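Local coordinates for Serine/threonine-protein acetyltransferase HopZ1a (Pseudomonas syringae pv. syringae, PDB 5KLP), which acetylates serine, threonine and lysine residues of target proteins in infected plant cells, with inositol hexakisphosphate as cofactor, impairing host microtubules and immunity, at residues P103-A108 and D128-Q133; A136-I141 and D209-L214; K42-A47 and V59-L64; S186-M191 and A323-F328; T268-L273 and E294-R299. The protein carries 10 engineered substitutions. One frame throughout, in Å; residues are numbered along the deposited sequence.

Contact 1 (P103-A108 and D128-Q133); sequences PSAFRA and DVRLHQ
Strands 105-110 and 125-130 are antiparallel neighbours in the mixed sheet; their residues 105-108 and 128-130 run 4.8 Å apart at their closest, at 152°. Phe106 and Val129 form the hydrogen-bonded pair: Phe106 N donates to Val129 O (3.2 Å) from above the carbonyl plane, whereas Val129 N reaches Phe106 O (2.8 Å) nearly along the C=O axis. Beyond the strand ends, Leu131 N donates a straight hydrogen bond to Ser104 O (2.7 Å), in the carbonyl plane and on a lone pair. Side chains alternate between the two faces of the sheet. Phe106 and Val129 share the face on which helix 91-98 packs through Leu94 and Leu98. With Phe106 CG in the crowded position between backbone N and carbonyl carbon (chi1 69°), the ring lies over Val129, whose CB is 3.9 Å from the centroid in a CH-pi contact. On the other face Ala105 CB sits over the Arg130 guanidinium. There Asp128 joins two arginines in a salt-bridge network: OD2 meets Arg107 NE (2.6 Å) and OD1 meets Arg130 NH1 (2.7 Å), both through weak, bent hydrogen bonds. A water donates to Asp128 OD2 and accepts from NH2 of both arginines.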
# COMPACT_ATOMS: atom_id res chain seq x y z
N PRO A 103 -17.07 6.56 10.27
CA PRO A 103 -16.70 5.45 11.16
C PRO A 103 -15.44 5.73 11.96
O PRO A 103 -14.59 6.50 11.52
CB PRO A 103 -16.43 4.29 10.18
CG PRO A 103 -16.88 4.76 8.83
CD PRO A 103 -16.80 6.25 8.86
N SER A 104 -15.32 5.06 13.10
CA SER A 104 -14.16 5.22 13.97
C SER A 104 -12.91 4.62 13.35
O SER A 104 -11.80 5.02 13.69
CB SER A 104 -14.44 4.60 15.34
OG SER A 104 -14.31 3.18 15.30
N ALA A 105 -13.08 3.61 12.50
CA ALA A 105 -11.96 3.00 11.79
C ALA A 105 -12.19 3.06 10.28
O ALA A 105 -13.20 2.56 9.79
CB ALA A 105 -11.74 1.56 12.24
N PHE A 106 -11.27 3.66 9.53
CA PHE A 106 -11.38 3.60 8.07
C PHE A 106 -10.02 3.65 7.39
O PHE A 106 -9.00 3.93 8.03
CB PHE A 106 -12.30 4.72 7.55
CG PHE A 106 -11.75 6.11 7.69
CD1 PHE A 106 -11.01 6.69 6.67
CD2 PHE A 106 -12.01 6.87 8.83
CE1 PHE A 106 -10.51 7.98 6.78
CE2 PHE A 106 -11.52 8.16 8.94
CZ PHE A 106 -10.77 8.72 7.91
N ARG A 107 -10.02 3.36 6.10
CA ARG A 107 -8.79 3.36 5.32
C ARG A 107 -8.97 4.32 4.16
O ARG A 107 -10.08 4.53 3.67
CB ARG A 107 -8.45 1.96 4.79
CG ARG A 107 -8.85 0.74 5.66
CD ARG A 107 -8.34 0.85 7.04
NE ARG A 107 -8.35 -0.37 7.85
CZ ARG A 107 -9.43 -1.01 8.31
NH1 ARG A 107 -10.66 -0.63 7.99
NH2 ARG A 107 -9.27 -2.08 9.08
N ALA A 108 -7.87 4.92 3.71
CA ALA A 108 -7.92 5.90 2.64
C ALA A 108 -6.76 5.70 1.67
O ALA A 108 -5.63 5.45 2.11
CB ALA A 108 -7.89 7.31 3.21
N ASP A 128 -4.33 4.26 7.17
CA ASP A 128 -5.20 3.52 8.08
C ASP A 128 -5.49 4.40 9.31
O ASP A 128 -4.56 4.83 9.99
CB ASP A 128 -4.53 2.21 8.48
CG ASP A 128 -5.41 1.34 9.36
OD1 ASP A 128 -5.47 1.57 10.59
OD2 ASP A 128 -6.05 0.41 8.83
N VAL A 129 -6.76 4.68 9.57
CA VAL A 129 -7.13 5.73 10.51
C VAL A 129 -7.98 5.20 11.66
O VAL A 129 -8.79 4.31 11.47
CB VAL A 129 -7.91 6.87 9.78
CG1 VAL A 129 -8.39 7.96 10.76
CG2 VAL A 129 -7.06 7.48 8.66
N ARG A 130 -7.77 5.75 12.86
CA ARG A 130 -8.71 5.59 13.97
C ARG A 130 -9.14 6.94 14.52
O ARG A 130 -8.30 7.81 14.79
CB ARG A 130 -8.12 4.76 15.11
CG ARG A 130 -7.74 3.36 14.74
CD ARG A 130 -8.94 2.47 14.42
NE ARG A 130 -8.46 1.11 14.17
CZ ARG A 130 -7.89 0.72 13.04
NH1 ARG A 130 -7.76 1.57 12.02
NH2 ARG A 130 -7.46 -0.53 12.91
N LEU A 131 -10.45 7.12 14.67
CA LEU A 131 -10.99 8.26 15.40
C LEU A 131 -11.07 7.88 16.86
O LEU A 131 -11.25 6.71 17.18
CB LEU A 131 -12.37 8.66 14.87
CG LEU A 131 -12.39 9.01 13.38
CD1 LEU A 131 -13.82 9.32 12.92
CD2 LEU A 131 -11.44 10.14 13.04
N HIS A 132 -10.91 8.86 17.75
CA HIS A 132 -10.85 8.58 19.18
C HIS A 132 -11.76 9.51 19.98
O HIS A 132 -11.98 10.66 19.60
CB HIS A 132 -9.41 8.69 19.68
CG HIS A 132 -8.47 7.70 19.06
ND1 HIS A 132 -8.57 6.34 19.28
CD2 HIS A 132 -7.44 7.87 18.20
CE1 HIS A 132 -7.63 5.72 18.59
NE2 HIS A 132 -6.94 6.62 17.92
N GLN A 133 -12.29 9.00 21.08
CA GLN A 133 -13.14 9.78 21.98
C GLN A 133 -12.36 10.94 22.60
O GLN A 133 -11.42 10.71 23.37
CB GLN A 133 -13.71 8.88 23.08
O HOH W 1 -6.40 -1.71 10.32

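Contact 2 (A136-I141 and D209-L214); sequences APTIII and DIHHGL
Three side chains of helix 204-215, Ile210, His211 and Leu214, converge on Thr138 and Ile140 of strand 138-143; the axes of residues 138-141 and 209-214 come within 8.0 Å. Thr138 holds OG1 in the crowded position between backbone N and carbonyl carbon (chi1 56°). This carries the hydroxyl to the edge of the His211 imidazole, where OG1 and ND1 share a very short hydrogen bond of 2.5 Å. His211 CG lies anti to its carbonyl carbon (chi1 -80°), and the ring is gripped from both nitrogens, since NE2 bonds Asp128 of the adjacent strand. The arrangement is a helix packed on one face of the mixed sheet, with the histidine bridging two neighbouring strands. Ile140 CG1 is anti to its own carbonyl carbon, with CD1 continuing extended (chi2 167°). That methyl reaches over one face of the imidazole, 3.8 Å from its centroid, in a CH-pi contact displaced toward the rim. The same CD1 touches Ile210 CG2 at 3.5 Å, the two isoleucines crossing at about a right angle, while Leu214 CD1 meets Ile140 CG1 at 3.7 Å.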
# COMPACT_ATOMS: atom_id res chain seq x y z
N ALA A 136 -8.95 13.75 18.36
CA ALA A 136 -7.52 13.44 18.23
C ALA A 136 -7.27 12.08 17.57
O ALA A 136 -6.94 11.11 18.25
CB ALA A 136 -6.88 13.47 19.59
N PRO A 137 -7.41 12.00 16.24
CA PRO A 137 -7.24 10.72 15.54
C PRO A 137 -5.79 10.24 15.52
O PRO A 137 -4.88 11.04 15.75
CB PRO A 137 -7.71 11.02 14.11
CG PRO A 137 -8.43 12.33 14.20
CD PRO A 137 -7.74 13.08 15.30
N THR A 138 -5.59 8.96 15.24
CA THR A 138 -4.26 8.43 15.00
C THR A 138 -4.25 7.93 13.57
O THR A 138 -5.28 7.49 13.06
CB THR A 138 -3.88 7.30 15.97
OG1 THR A 138 -4.87 6.27 15.90
CG2 THR A 138 -3.79 7.82 17.41
N ILE A 139 -3.10 8.05 12.91
CA ILE A 139 -3.01 7.82 11.47
C ILE A 139 -1.72 7.09 11.14
O ILE A 139 -0.63 7.51 11.51
CB ILE A 139 -3.07 9.14 10.66
CG1 ILE A 139 -4.39 9.88 10.94
CG2 ILE A 139 -2.94 8.86 9.16
CD1 ILE A 139 -4.44 11.29 10.38
N ILE A 140 -1.86 5.96 10.46
CA ILE A 140 -0.73 5.19 9.97
C ILE A 140 -0.71 5.29 8.45
O ILE A 140 -1.62 4.80 7.80
CB ILE A 140 -0.84 3.73 10.36
CG1 ILE A 140 -0.87 3.58 11.88
CG2 ILE A 140 0.30 2.90 9.73
CD1 ILE A 140 -1.28 2.20 12.30
N ILE A 141 0.30 5.92 7.90
CA ILE A 141 0.43 5.98 6.45
C ILE A 141 1.43 4.94 5.99
O ILE A 141 2.59 4.97 6.40
CB ILE A 141 0.88 7.37 5.99
CG1 ILE A 141 -0.17 8.42 6.37
CG2 ILE A 141 1.14 7.38 4.47
CD1 ILE A 141 0.35 9.83 6.25
N ASP A 209 -3.28 -2.02 17.76
CA ASP A 209 -2.24 -1.89 18.76
C ASP A 209 -1.30 -0.74 18.41
O ASP A 209 -0.87 0.01 19.29
CB ASP A 209 -1.47 -3.19 18.91
CG ASP A 209 -0.70 -3.24 20.21
OD1 ASP A 209 -1.33 -3.03 21.27
OD2 ASP A 209 0.52 -3.47 20.17
N ILE A 210 -0.98 -0.59 17.13
CA ILE A 210 -0.12 0.51 16.72
C ILE A 210 -0.83 1.84 16.96
O ILE A 210 -0.23 2.79 17.46
CB ILE A 210 0.29 0.40 15.26
CG1 ILE A 210 1.09 -0.89 15.04
CG2 ILE A 210 1.13 1.60 14.83
CD1 ILE A 210 1.46 -1.09 13.59
N HIS A 211 -2.12 1.89 16.65
CA HIS A 211 -2.92 3.08 16.92
C HIS A 211 -2.95 3.42 18.43
O HIS A 211 -2.81 4.59 18.81
CB HIS A 211 -4.34 2.91 16.38
CG HIS A 211 -4.44 3.14 14.90
ND1 HIS A 211 -4.40 4.40 14.34
CD2 HIS A 211 -4.60 2.28 13.86
CE1 HIS A 211 -4.51 4.31 13.02
NE2 HIS A 211 -4.63 3.03 12.71
N HIS A 212 -3.12 2.41 19.27
CA HIS A 212 -3.09 2.63 20.72
C HIS A 212 -1.78 3.29 21.15
O HIS A 212 -1.78 4.21 21.98
CB HIS A 212 -3.31 1.32 21.49
CG HIS A 212 -4.70 0.78 21.37
ND1 HIS A 212 -4.98 -0.57 21.44
CD2 HIS A 212 -5.88 1.40 21.19
CE1 HIS A 212 -6.28 -0.75 21.30
NE2 HIS A 212 -6.85 0.43 21.14
N GLY A 213 -0.66 2.83 20.60
CA GLY A 213 0.61 3.45 20.92
C GLY A 213 0.63 4.89 20.47
O GLY A 213 1.07 5.78 21.21
N LEU A 214 0.13 5.14 19.26
CA LEU A 214 0.10 6.48 18.68
C LEU A 214 -0.76 7.45 19.49
O LEU A 214 -0.49 8.64 19.50
CB LEU A 214 -0.38 6.42 17.22
CG LEU A 214 0.63 5.80 16.23
CD1 LEU A 214 0.01 5.65 14.85
CD2 LEU A 214 1.89 6.67 16.13

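Contact 3 (K42-A47 and V59-L64); sequences KAYGQA and VSFAEL
Helices 40-53 and 61-79 follow one another as an alpha-alpha hairpin, and the backbone evidence is the reversed order of the nearest CA pairs: Tyr44 with Leu64 at 7.1 Å, Ala47 with Val59 at 7.6 Å. No hydrogen bond crosses between the segments; the interface is apolar. Tyr44 has CG anti to its backbone N (chi1 -180°), which swings the ring across toward the second helix. Its CE1 comes to Leu64 CB at 4.2 Å and, more loosely, to Phe61 CE2 at 4.5 Å. The ring is fixed further by the second helix, because Tyr44 OH hydrogen-bonds Asp65 and the ring stacks with His68. Leu64 CG is anti to its carbonyl carbon, and from there CD1 reaches Ala47 CB at 4.2 Å. Ala47 is small enough to take both Leu64 and Phe61 against its single methyl. Arg329 of helix 324-340 touches both Tyr44 and Phe61, joining the hairpin to the C-terminal helix. Phe61 meets Ala47 with the tip of its ring: CZ lies 4.0 Å from Ala47 CB and 3.4 Å from Ala47 O, the carbonyl oxygen near the ring plane.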
# COMPACT_ATOMS: atom_id res chain seq x y z
N LYS A 42 -13.42 -2.93 -19.65
CA LYS A 42 -12.90 -3.95 -20.56
C LYS A 42 -11.50 -3.57 -21.03
O LYS A 42 -10.61 -4.42 -21.07
CB LYS A 42 -13.82 -4.14 -21.77
N ALA A 43 -11.33 -2.31 -21.40
CA ALA A 43 -10.03 -1.82 -21.85
C ALA A 43 -9.01 -1.94 -20.73
O ALA A 43 -7.87 -2.36 -20.94
CB ALA A 43 -10.13 -0.38 -22.33
N TYR A 44 -9.43 -1.59 -19.52
CA TYR A 44 -8.58 -1.70 -18.35
C TYR A 44 -8.15 -3.14 -18.15
O TYR A 44 -6.98 -3.42 -17.90
CB TYR A 44 -9.31 -1.18 -17.12
CG TYR A 44 -8.48 -1.25 -15.84
CD1 TYR A 44 -7.17 -0.81 -15.81
CD2 TYR A 44 -9.05 -1.72 -14.66
CE1 TYR A 44 -6.42 -0.86 -14.63
CE2 TYR A 44 -8.31 -1.77 -13.48
CZ TYR A 44 -7.00 -1.34 -13.47
OH TYR A 44 -6.28 -1.40 -12.28
N GLY A 45 -9.10 -4.05 -18.23
CA GLY A 45 -8.81 -5.47 -18.13
C GLY A 45 -7.82 -5.95 -19.17
O GLY A 45 -6.91 -6.71 -18.86
N GLN A 46 -7.99 -5.51 -20.41
CA GLN A 46 -7.11 -5.97 -21.48
C GLN A 46 -5.70 -5.45 -21.29
O GLN A 46 -4.73 -6.18 -21.50
CB GLN A 46 -7.66 -5.54 -22.85
CG GLN A 46 -6.91 -6.16 -24.02
CD GLN A 46 -6.83 -7.67 -23.94
OE1 GLN A 46 -7.85 -8.36 -23.92
NE2 GLN A 46 -5.61 -8.19 -23.87
N ALA A 47 -5.59 -4.18 -20.87
CA ALA A 47 -4.28 -3.59 -20.59
C ALA A 47 -3.57 -4.35 -19.48
O ALA A 47 -2.37 -4.62 -19.57
CB ALA A 47 -4.43 -2.12 -20.21
N VAL A 59 -1.05 2.32 -20.68
CA VAL A 59 0.41 2.34 -20.75
C VAL A 59 1.01 2.66 -19.38
O VAL A 59 1.79 1.88 -18.85
CB VAL A 59 0.92 3.35 -21.79
N SER A 60 0.64 3.81 -18.83
CA SER A 60 1.03 4.15 -17.46
C SER A 60 -0.05 3.65 -16.53
O SER A 60 -1.18 4.15 -16.56
CB SER A 60 1.23 5.65 -17.29
OG SER A 60 0.95 6.02 -15.95
N PHE A 61 0.29 2.69 -15.68
CA PHE A 61 -0.75 2.10 -14.86
C PHE A 61 -1.14 2.92 -13.66
O PHE A 61 -2.26 2.77 -13.17
CB PHE A 61 -0.36 0.68 -14.45
CG PHE A 61 -0.79 -0.33 -15.45
CD1 PHE A 61 -0.05 -0.52 -16.62
CD2 PHE A 61 -1.97 -1.03 -15.28
CE1 PHE A 61 -0.47 -1.43 -17.58
CE2 PHE A 61 -2.40 -1.94 -16.24
CZ PHE A 61 -1.64 -2.15 -17.38
N ALA A 62 -0.27 3.81 -13.21
CA ALA A 62 -0.65 4.70 -12.11
C ALA A 62 -1.93 5.45 -12.47
O ALA A 62 -2.85 5.51 -11.68
CB ALA A 62 0.48 5.67 -11.77
N GLU A 63 -2.00 5.98 -13.69
CA GLU A 63 -3.19 6.72 -14.09
C GLU A 63 -4.37 5.77 -14.34
O GLU A 63 -5.49 6.04 -13.89
CB GLU A 63 -2.89 7.61 -15.31
CG GLU A 63 -3.37 7.12 -16.67
CD GLU A 63 -2.58 7.74 -17.83
OE1 GLU A 63 -1.57 8.43 -17.56
OE2 GLU A 63 -2.97 7.54 -19.00
N LEU A 64 -4.13 4.66 -15.04
CA LEU A 64 -5.19 3.68 -15.29
C LEU A 64 -5.75 3.05 -14.01
O LEU A 64 -6.96 2.94 -13.85
CB LEU A 64 -4.69 2.57 -16.22
CG LEU A 64 -4.72 2.85 -17.72
CD1 LEU A 64 -4.18 1.64 -18.47
CD2 LEU A 64 -6.14 3.18 -18.16

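Contact 4 (S186-M191 and A323-F328); sequences SDDCVM and ASIDGF
Apolar packing is closest where Met191, modelled as selenomethionine, meets Ile325 and Phe328. Met191 CB lies 3.8 Å from Ile325 CG1, which stands anti to its backbone N (chi1 -166°). The bend at chi2 (-55°) sets SE of Met191 beside Phe328, 5.0 Å from the ring centroid in an oblique Met-aromatic contact, with Phe328 CD2 at 4.0 Å. The segments join the start of helix 189-202 to that of the C-terminal helix 324-340. The catalytic Cys189 opens the first of these, as in the papain-like cysteine proteases of the same clan, and its CB points away from this interface. Looser is the acidic side, bridged by one water although both aspartates are buried. Asp188 OD1 and Asp326 OD1 stand 3.7 Å apart, their carboxylate planes 72° from each other. The water donates to Asp188 OD2 (3.0 Å) and Asp326 OD2 (2.7 Å). Salt bridges from Arg51 and Arg329 to both aspartates probably offset the repulsion and keep the pair ionised. At the far end, Phe328 also touches inositol hexakisphosphate and lines its pocket.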
# COMPACT_ATOMS: atom_id res chain seq x y z
N SER A 186 7.17 3.34 -8.99
CA SER A 186 5.95 3.97 -8.51
C SER A 186 4.79 3.72 -9.47
O SER A 186 3.69 4.23 -9.28
CB SER A 186 6.17 5.47 -8.28
OG SER A 186 6.94 5.65 -7.10
N ASP A 187 5.01 2.89 -10.49
CA ASP A 187 3.97 2.64 -11.49
C ASP A 187 2.79 1.80 -10.97
O ASP A 187 1.68 1.87 -11.52
CB ASP A 187 4.55 1.91 -12.71
CG ASP A 187 5.76 2.61 -13.30
OD1 ASP A 187 5.90 3.84 -13.10
OD2 ASP A 187 6.56 1.93 -13.97
N ASP A 188 3.03 1.02 -9.92
CA ASP A 188 2.00 0.13 -9.39
C ASP A 188 1.48 0.56 -8.01
O ASP A 188 0.81 -0.22 -7.33
CB ASP A 188 2.51 -1.31 -9.32
CG ASP A 188 2.90 -1.86 -10.68
OD1 ASP A 188 2.06 -1.90 -11.61
OD2 ASP A 188 4.08 -2.24 -10.84
N CYS A 189 1.75 1.80 -7.62
CA CYS A 189 1.50 2.21 -6.25
C CYS A 189 0.02 2.17 -5.88
O CYS A 189 -0.32 1.95 -4.73
CB CYS A 189 2.07 3.62 -6.03
SG CYS A 189 3.84 3.56 -5.61
N VAL A 190 -0.86 2.35 -6.86
CA VAL A 190 -2.27 2.21 -6.57
C VAL A 190 -2.60 0.78 -6.15
O VAL A 190 -3.37 0.58 -5.22
CB VAL A 190 -3.15 2.60 -7.76
CG1 VAL A 190 -4.61 2.40 -7.42
CG2 VAL A 190 -2.90 4.06 -8.16
N MSE A 191 -2.03 -0.20 -6.84
CA MSE A 191 -2.29 -1.60 -6.53
C MSE A 191 -1.69 -1.97 -5.17
O MSE A 191 -2.32 -2.69 -4.39
CB MSE A 191 -1.74 -2.52 -7.63
CG MSE A 191 -2.60 -2.53 -8.91
SE MSE A 191 -4.48 -3.01 -8.50
CE MSE A 191 -5.29 -1.23 -8.75
N ALA A 323 6.33 -10.52 -10.65
CA ALA A 323 5.17 -9.79 -11.17
C ALA A 323 3.93 -10.08 -10.34
O ALA A 323 2.81 -9.93 -10.82
CB ALA A 323 4.93 -10.15 -12.63
N SER A 324 4.13 -10.47 -9.09
CA SER A 324 3.01 -10.74 -8.18
C SER A 324 1.96 -9.61 -8.10
O SER A 324 0.76 -9.89 -8.06
CB SER A 324 3.55 -11.05 -6.78
OG SER A 324 2.50 -11.34 -5.88
N ILE A 325 2.40 -8.35 -8.08
CA ILE A 325 1.47 -7.23 -7.94
C ILE A 325 0.59 -7.11 -9.19
O ILE A 325 -0.56 -6.70 -9.11
CB ILE A 325 2.20 -5.89 -7.68
CG1 ILE A 325 1.20 -4.83 -7.19
CG2 ILE A 325 2.93 -5.39 -8.93
CD1 ILE A 325 0.48 -5.17 -5.90
N ASP A 326 1.13 -7.52 -10.33
CA ASP A 326 0.37 -7.52 -11.58
C ASP A 326 -0.69 -8.61 -11.53
O ASP A 326 -1.78 -8.47 -12.10
CB ASP A 326 1.33 -7.69 -12.76
CG ASP A 326 2.41 -6.59 -12.78
OD1 ASP A 326 2.06 -5.38 -12.72
OD2 ASP A 326 3.60 -6.94 -12.78
N GLY A 327 -0.39 -9.68 -10.80
CA GLY A 327 -1.36 -10.72 -10.53
C GLY A 327 -2.48 -10.22 -9.63
O GLY A 327 -3.65 -10.55 -9.83
N PHE A 328 -2.12 -9.42 -8.62
CA PHE A 328 -3.12 -8.83 -7.75
C PHE A 328 -4.09 -7.95 -8.56
O PHE A 328 -5.30 -7.96 -8.31
CB PHE A 328 -2.45 -8.02 -6.62
CG PHE A 328 -3.43 -7.29 -5.75
CD1 PHE A 328 -4.27 -7.98 -4.88
CD2 PHE A 328 -3.56 -5.91 -5.83
CE1 PHE A 328 -5.19 -7.30 -4.09
CE2 PHE A 328 -4.48 -5.23 -5.06
CZ PHE A 328 -5.30 -5.93 -4.18
O HOH W 2 5.07 -4.90 -11.82

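Contact 5 (T268-L273 and E294-R299); sequences TQAYYL and ENLVQR. Engineered in segment 268-273: Tyr271 (natural residue Lys), Tyr272 (natural residue Gln). With IHP (inositol hexakisphosphate), chain D.
Arg299 leaves helix 296-302 with CG anti to its backbone N (chi1 179°) and stays extended through NE, so its guanidinium reaches inositol hexakisphosphate well away from the interhelix contact. Val297, on the same helix, has CG1 anti to its backbone N (chi1 165°), which puts CG2 anti to the carbonyl carbon; CG2 lies 4.0 Å from Ala270 CB and 3.7 Å from Tyr271 N. Ala270 and Val297 thus let helices 267-274 and 296-302 approach to 5.4 Å between their CA atoms. The buried Leu273 and Leu296 meet more loosely, CD1 to CD2 at 4.4 Å. Tyr271, an engineered residue, adds a marginal contact through its CB. The second helix begins with a capping box: Gln298 N donates to Asn295 OD1 (2.9 Å) nearly along its C=O axis, and Asn295 N donates back to Gln298 OE1 on a lone pair. Arg299 NH1 donates to O34 (2.7 Å, 168° at the hydrogen) and NH2 to O24 (2.8 Å) of one phosphate, while O43 of the next phosphate sits over a guanidinium face. Two charged bonds to one phosphate should hold the arginine's rotation firmly; since Thr268 of the partner helix belongs to the CoA site, cofactor binding here is consistent with an allosteric influence on that site.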
# COMPACT_ATOMS: atom_id res chain seq x y z
N THR A 268 15.79 -10.53 -4.03
CA THR A 268 16.83 -10.47 -3.01
C THR A 268 16.29 -9.87 -1.71
O THR A 268 16.68 -10.29 -0.62
CB THR A 268 18.06 -9.68 -3.50
OG1 THR A 268 17.66 -8.39 -3.97
CG2 THR A 268 18.73 -10.45 -4.62
N GLN A 269 15.39 -8.89 -1.82
CA GLN A 269 14.74 -8.35 -0.62
C GLN A 269 14.09 -9.48 0.19
O GLN A 269 14.30 -9.61 1.40
CB GLN A 269 13.71 -7.30 -1.00
CG GLN A 269 12.96 -6.67 0.17
CD GLN A 269 11.89 -5.72 -0.32
OE1 GLN A 269 10.92 -6.15 -0.96
NE2 GLN A 269 12.08 -4.43 -0.07
N ALA A 270 13.32 -10.31 -0.51
CA ALA A 270 12.64 -11.45 0.10
C ALA A 270 13.64 -12.34 0.81
O ALA A 270 13.39 -12.79 1.93
CB ALA A 270 11.87 -12.24 -0.94
N TYR A 271 14.77 -12.60 0.16
CA TYR A 271 15.82 -13.41 0.76
C TYR A 271 16.31 -12.80 2.08
O TYR A 271 16.38 -13.50 3.09
CB TYR A 271 16.99 -13.59 -0.23
CG TYR A 271 18.21 -14.21 0.39
CD1 TYR A 271 18.32 -15.59 0.55
CD2 TYR A 271 19.27 -13.42 0.82
CE1 TYR A 271 19.44 -16.16 1.12
CE2 TYR A 271 20.39 -13.99 1.39
CZ TYR A 271 20.47 -15.36 1.54
OH TYR A 271 21.58 -15.93 2.11
N TYR A 272 16.65 -11.51 2.07
CA TYR A 272 17.17 -10.87 3.29
C TYR A 272 16.12 -10.72 4.39
O TYR A 272 16.43 -10.81 5.57
CB TYR A 272 17.80 -9.51 2.96
CG TYR A 272 19.02 -9.66 2.06
CD1 TYR A 272 20.16 -10.30 2.53
CD2 TYR A 272 19.02 -9.19 0.76
CE1 TYR A 272 21.26 -10.48 1.72
CE2 TYR A 272 20.13 -9.36 -0.06
CZ TYR A 272 21.25 -10.00 0.43
OH TYR A 272 22.35 -10.17 -0.37
N LEU A 273 14.87 -10.49 4.01
CA LEU A 273 13.80 -10.39 4.99
C LEU A 273 13.65 -11.70 5.77
O LEU A 273 13.47 -11.70 6.98
CB LEU A 273 12.48 -10.00 4.32
CG LEU A 273 12.46 -8.55 3.83
CD1 LEU A 273 11.12 -8.23 3.20
CD2 LEU A 273 12.73 -7.63 4.99
N GLU A 294 3.84 -22.03 1.49
CA GLU A 294 4.65 -21.18 0.63
C GLU A 294 5.19 -20.04 1.47
O GLU A 294 4.43 -19.38 2.19
CB GLU A 294 3.80 -20.67 -0.54
CG GLU A 294 4.50 -19.73 -1.49
CD GLU A 294 3.68 -19.47 -2.76
OE1 GLU A 294 2.56 -18.93 -2.66
OE2 GLU A 294 4.19 -19.80 -3.85
N ASN A 295 6.50 -19.82 1.42
CA ASN A 295 7.08 -18.68 2.11
C ASN A 295 7.36 -17.55 1.13
O ASN A 295 7.14 -17.70 -0.07
CB ASN A 295 8.35 -19.07 2.89
CG ASN A 295 9.47 -19.59 2.00
OD1 ASN A 295 9.70 -19.09 0.90
ND2 ASN A 295 10.21 -20.58 2.49
N LEU A 296 7.86 -16.44 1.64
CA LEU A 296 8.08 -15.24 0.85
C LEU A 296 9.00 -15.46 -0.36
O LEU A 296 8.72 -14.99 -1.45
CB LEU A 296 8.64 -14.15 1.75
CG LEU A 296 8.30 -12.69 1.51
CD1 LEU A 296 6.79 -12.49 1.30
CD2 LEU A 296 8.80 -11.89 2.71
N VAL A 297 10.10 -16.18 -0.16
CA VAL A 297 11.00 -16.42 -1.29
C VAL A 297 10.35 -17.34 -2.34
O VAL A 297 10.46 -17.10 -3.54
CB VAL A 297 12.33 -17.01 -0.82
CG1 VAL A 297 13.09 -17.59 -1.99
CG2 VAL A 297 13.16 -15.90 -0.13
N GLN A 298 9.64 -18.37 -1.89
CA GLN A 298 8.99 -19.29 -2.82
C GLN A 298 7.92 -18.57 -3.62
O GLN A 298 7.76 -18.81 -4.81
CB GLN A 298 8.38 -20.47 -2.07
CG GLN A 298 9.43 -21.42 -1.47
CD GLN A 298 8.83 -22.40 -0.51
OE1 GLN A 298 7.87 -22.09 0.19
NE2 GLN A 298 9.37 -23.61 -0.48
N ARG A 299 7.19 -17.67 -2.95
CA ARG A 299 6.17 -16.91 -3.64
C ARG A 299 6.79 -16.03 -4.71
O ARG A 299 6.34 -16.03 -5.87
CB ARG A 299 5.36 -16.05 -2.67
CG ARG A 299 4.33 -15.24 -3.41
CD ARG A 299 3.49 -14.31 -2.54
NE ARG A 299 2.60 -13.59 -3.44
CZ ARG A 299 1.41 -14.03 -3.83
NH1 ARG A 299 0.92 -15.17 -3.38
NH2 ARG A 299 0.69 -13.30 -4.68
C1 IHP D . -7.47 -13.94 -1.77
C2 IHP D . -6.26 -12.91 -1.90
C3 IHP D . -4.89 -13.29 -2.59
C4 IHP D . -4.80 -14.82 -3.06
C5 IHP D . -5.73 -15.82 -2.41
C6 IHP D . -7.13 -15.24 -2.59
O11 IHP D . -7.82 -14.16 -0.53
P1 IHP D . -9.30 -13.94 0.27
O21 IHP D . -9.05 -13.41 1.68
O31 IHP D . -10.04 -15.27 0.37
O41 IHP D . -10.24 -12.96 -0.41
O12 IHP D . -6.03 -12.21 -0.74
P2 IHP D . -6.27 -10.54 -0.79
O22 IHP D . -7.74 -10.25 -1.17
O32 IHP D . -5.95 -9.81 0.52
O42 IHP D . -5.43 -9.96 -1.95
O13 IHP D . -3.98 -13.01 -1.75
P3 IHP D . -2.67 -11.96 -1.69
O23 IHP D . -2.92 -10.45 -1.83
O33 IHP D . -2.36 -12.27 -0.23
O43 IHP D . -1.51 -12.35 -2.60
O14 IHP D . -3.54 -15.28 -3.01
P4 IHP D . -2.58 -15.34 -4.31
O24 IHP D . -1.98 -13.97 -4.64
O34 IHP D . -1.44 -16.37 -4.12
O44 IHP D . -3.37 -15.80 -5.55
O15 IHP D . -5.41 -16.23 -1.17
P5 IHP D . -4.90 -17.82 -0.80
O25 IHP D . -4.57 -18.59 -2.09
O35 IHP D . -3.62 -17.80 0.08
O45 IHP D . -5.98 -18.61 -0.06
O16 IHP D . -8.05 -16.18 -2.39
P6 IHP D . -9.47 -16.30 -3.21
O26 IHP D . -9.27 -15.90 -4.67
O36 IHP D . -10.03 -17.73 -3.16
O46 IHP D . -10.53 -15.38 -2.60

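In the fold
From the N terminus, contact 3 comes first, closing the short hairpin between helices 40-53 and 61-79. Contact 1 then closes the long connection between strands 105-110 and 125-130, which carries the active-site His123, and contact 2 brings helix 204-215 back onto strand 138-143, the next strand of the same sheet. These two touch through neighbouring strands, Asp128 N lying 2.8 Å from Ile140 O. Contact 4 crosses contact 2 along the chain: it starts at the catalytic helix 189-202 and closes a long loop at the C-terminal helix, with contact 5 falling wholly within it. Contact 4 also packs against contact 3, and Ser324 OG lies 2.9 Å from Arg299 NH2 of contact 5, so contacts 3, 4 and 5 form a connected series.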